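Local atomic coordinates of cell division protein FtsX (Streptococcus pneumoniae, PDB entry 6HFX), a protein that forms part of the ABC transporter FtsEX in cell division and interacts through its large extracellular loop with the peptidoglycan hydrolase PcsB. Residues A[50-55]-A[84-89]. Residues are numbered along the deposited sequence; the frame is centred on the assembly and turned at random.
Sequences KSVTFS and DAYIVE
Phe54 turns its ring edge toward the face of Tyr86 in an offset edge-to-face pair, centroids 5.5 Å apart and planes at 65°. Val52 CG1 packs obliquely against the tyrosine ring, 3.7 Å from Tyr86 CD1, while Thr53 O lies at the ring's edge. The two rings project from the same face of antiparallel strands 50-55 and 85-89, an outermost strand and its neighbour in the four-stranded sheet of the FtsX extracellular domain. Phe54 and Tyr86 form a non-hydrogen-bonded pair, as do Val52 and Val88, whose side chains run side by side. Beta-branched valines suit extended strands, and both are buried here; helix 38-45 packs on Val52 and Tyr86, with Leu43 touching both. Tyr86 packs its ring among apolar groups while OH hydrogen-bonds Asp19 OD2. Phe54 CG stands anti to the backbone N (chi1 -174°), carrying the ring toward Asp84, where Phe54 CZ comes 3.7 Å from Asp84 CG; Asp84 OD1 accepts a hydrogen bond from Lys57 N.

Paired backbone bonds join Thr53 to Ile87 and Ser55 to Ala85, the small alanine lying against strand 8-13. At the Lys50 end, extended chains bring opposite charges together in a long salt bridge, Lys50 NZ to Glu89 OE2 at 3.5 Å. On the face of Ser51, Thr53 and Ile87, one water bonds Ser51 OG and Thr53 OG1 and donates to Ile87 O, its oxygen 2.8 Å from Ile87 O, which also accepts from Thr53 N.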
loop_
_atom_site.group_PDB
_atom_site.type_symbol
_atom_site.label_atom_id
_atom_site.label_comp_id
_atom_site.label_asym_id
_atom_site.label_seq_id
_atom_site.Cartn_x
_atom_site.Cartn_y
_atom_site.Cartn_z
ATOM N N LYS A 50 -14.023 -2.741 -4.845
ATOM C CA LYS A 50 -14.456 -1.723 -5.785
ATOM C C LYS A 50 -13.306 -0.892 -6.340
ATOM O O LYS A 50 -13.317 -0.564 -7.530
ATOM C CB LYS A 50 -15.474 -0.796 -5.122
ATOM C CG LYS A 50 -15.811 0.386 -5.984
ATOM C CD LYS A 50 -16.889 1.217 -5.364
ATOM C CE LYS A 50 -17.058 2.502 -6.126
ATOM N NZ LYS A 50 -17.970 3.385 -5.364
ATOM N N SER A 51 -12.317 -0.531 -5.516
ATOM C CA SER A 51 -11.134 0.170 -6.008
ATOM C C SER A 51 -9.932 -0.134 -5.125
ATOM O O SER A 51 -10.073 -0.422 -3.935
ATOM C CB SER A 51 -11.331 1.681 -6.050
ATOM O OG SER A 51 -11.298 2.196 -4.718
ATOM N N VAL A 52 -8.742 -0.020 -5.721
ATOM C CA VAL A 52 -7.471 -0.295 -5.059
ATOM C C VAL A 52 -6.495 0.805 -5.473
ATOM O O VAL A 52 -6.067 0.857 -6.634
ATOM C CB VAL A 52 -6.943 -1.689 -5.421
ATOM C CG1 VAL A 52 -5.702 -2.088 -4.593
ATOM C CG2 VAL A 52 -8.065 -2.703 -5.242
ATOM N N THR A 53 -6.151 1.695 -4.538
ATOM C CA THR A 53 -5.373 2.888 -4.857
ATOM C C THR A 53 -4.008 2.822 -4.175
ATOM O O THR A 53 -3.922 2.526 -2.979
ATOM C CB THR A 53 -6.145 4.153 -4.456
ATOM O OG1 THR A 53 -7.424 4.158 -5.116
ATOM C CG2 THR A 53 -5.390 5.406 -4.859
ATOM N N PHE A 54 -2.941 3.101 -4.929
ATOM C CA PHE A 54 -1.589 3.046 -4.372
ATOM C C PHE A 54 -1.317 4.309 -3.572
ATOM O O PHE A 54 -1.658 5.411 -4.000
ATOM C CB PHE A 54 -0.543 2.884 -5.485
ATOM C CG PHE A 54 0.877 2.677 -4.980
ATOM C CD1 PHE A 54 1.255 1.479 -4.407
ATOM C CD2 PHE A 54 1.822 3.679 -5.093
ATOM C CE1 PHE A 54 2.521 1.291 -3.946
ATOM C CE2 PHE A 54 3.117 3.503 -4.626
ATOM C CZ PHE A 54 3.466 2.303 -4.056
ATOM N N SER A 55 -0.707 4.146 -2.397
ATOM C CA SER A 55 -0.287 5.263 -1.549
ATOM C C SER A 55 1.170 5.017 -1.166
ATOM O O SER A 55 1.451 4.182 -0.297
ATOM C CB SER A 55 -1.159 5.382 -0.308
ATOM O OG SER A 55 -0.588 6.298 0.592
ATOM N N ASP A 84 4.735 1.561 1.756
ATOM C CA ASP A 84 3.812 1.565 0.626
ATOM C C ASP A 84 2.543 0.799 0.974
ATOM O O ASP A 84 2.606 -0.267 1.582
ATOM C CB ASP A 84 4.465 0.930 -0.608
ATOM C CG ASP A 84 5.624 1.731 -1.107
ATOM O OD1 ASP A 84 5.801 2.871 -0.625
ATOM O OD2 ASP A 84 6.365 1.230 -1.970
ATOM N N ALA A 85 1.391 1.335 0.566
ATOM C CA ALA A 85 0.121 0.733 0.926
ATOM C C ALA A 85 -0.797 0.738 -0.280
ATOM O O ALA A 85 -0.636 1.541 -1.193
ATOM C CB ALA A 85 -0.549 1.484 2.100
ATOM N N TYR A 86 -1.766 -0.175 -0.260
ATOM C CA TYR A 86 -2.945 -0.114 -1.115
ATOM C C TYR A 86 -4.150 0.220 -0.231
ATOM O O TYR A 86 -4.456 -0.500 0.728
ATOM C CB TYR A 86 -3.183 -1.423 -1.883
ATOM C CG TYR A 86 -2.281 -1.573 -3.077
ATOM C CD1 TYR A 86 -2.326 -0.657 -4.117
ATOM C CD2 TYR A 86 -1.373 -2.612 -3.160
ATOM C CE1 TYR A 86 -1.511 -0.777 -5.190
ATOM C CE2 TYR A 86 -0.534 -2.735 -4.252
ATOM C CZ TYR A 86 -0.618 -1.814 -5.252
ATOM O OH TYR A 86 0.197 -1.907 -6.327
ATOM N N ILE A 87 -4.833 1.307 -0.553
ATOM C CA ILE A 87 -6.085 1.647 0.110
ATOM C C ILE A 87 -7.206 1.042 -0.727
ATOM O O ILE A 87 -7.425 1.431 -1.883
ATOM C CB ILE A 87 -6.256 3.158 0.284
ATOM C CG1 ILE A 87 -5.250 3.687 1.315
ATOM C CG2 ILE A 87 -7.657 3.448 0.811
ATOM C CD1 ILE A 87 -4.018 4.270 0.757
ATOM N N VAL A 88 -7.906 0.080 -0.143
ATOM C CA VAL A 88 -8.874 -0.765 -0.827
ATOM C C VAL A 88 -10.260 -0.422 -0.309
ATOM O O VAL A 88 -10.456 -0.253 0.903
ATOM C CB VAL A 88 -8.548 -2.239 -0.550
ATOM C CG1 VAL A 88 -9.438 -3.172 -1.326
ATOM C CG2 VAL A 88 -7.073 -2.504 -0.797
ATOM N N GLU A 89 -11.218 -0.331 -1.212
ATOM C CA GLU A 89 -12.594 -0.064 -0.831
ATOM C C GLU A 89 -13.424 -1.315 -1.038
ATOM O O GLU A 89 -13.461 -1.845 -2.152
ATOM C CB GLU A 89 -13.183 1.084 -1.643
ATOM C CG GLU A 89 -14.709 1.086 -1.574
ATOM C CD GLU A 89 -15.337 2.121 -2.473
ATOM O OE1 GLU A 89 -14.649 2.627 -3.385
ATOM O OE2 GLU A 89 -16.522 2.424 -2.270
HETATM O O HOH W 1 -9.320 2.872 -3.399
#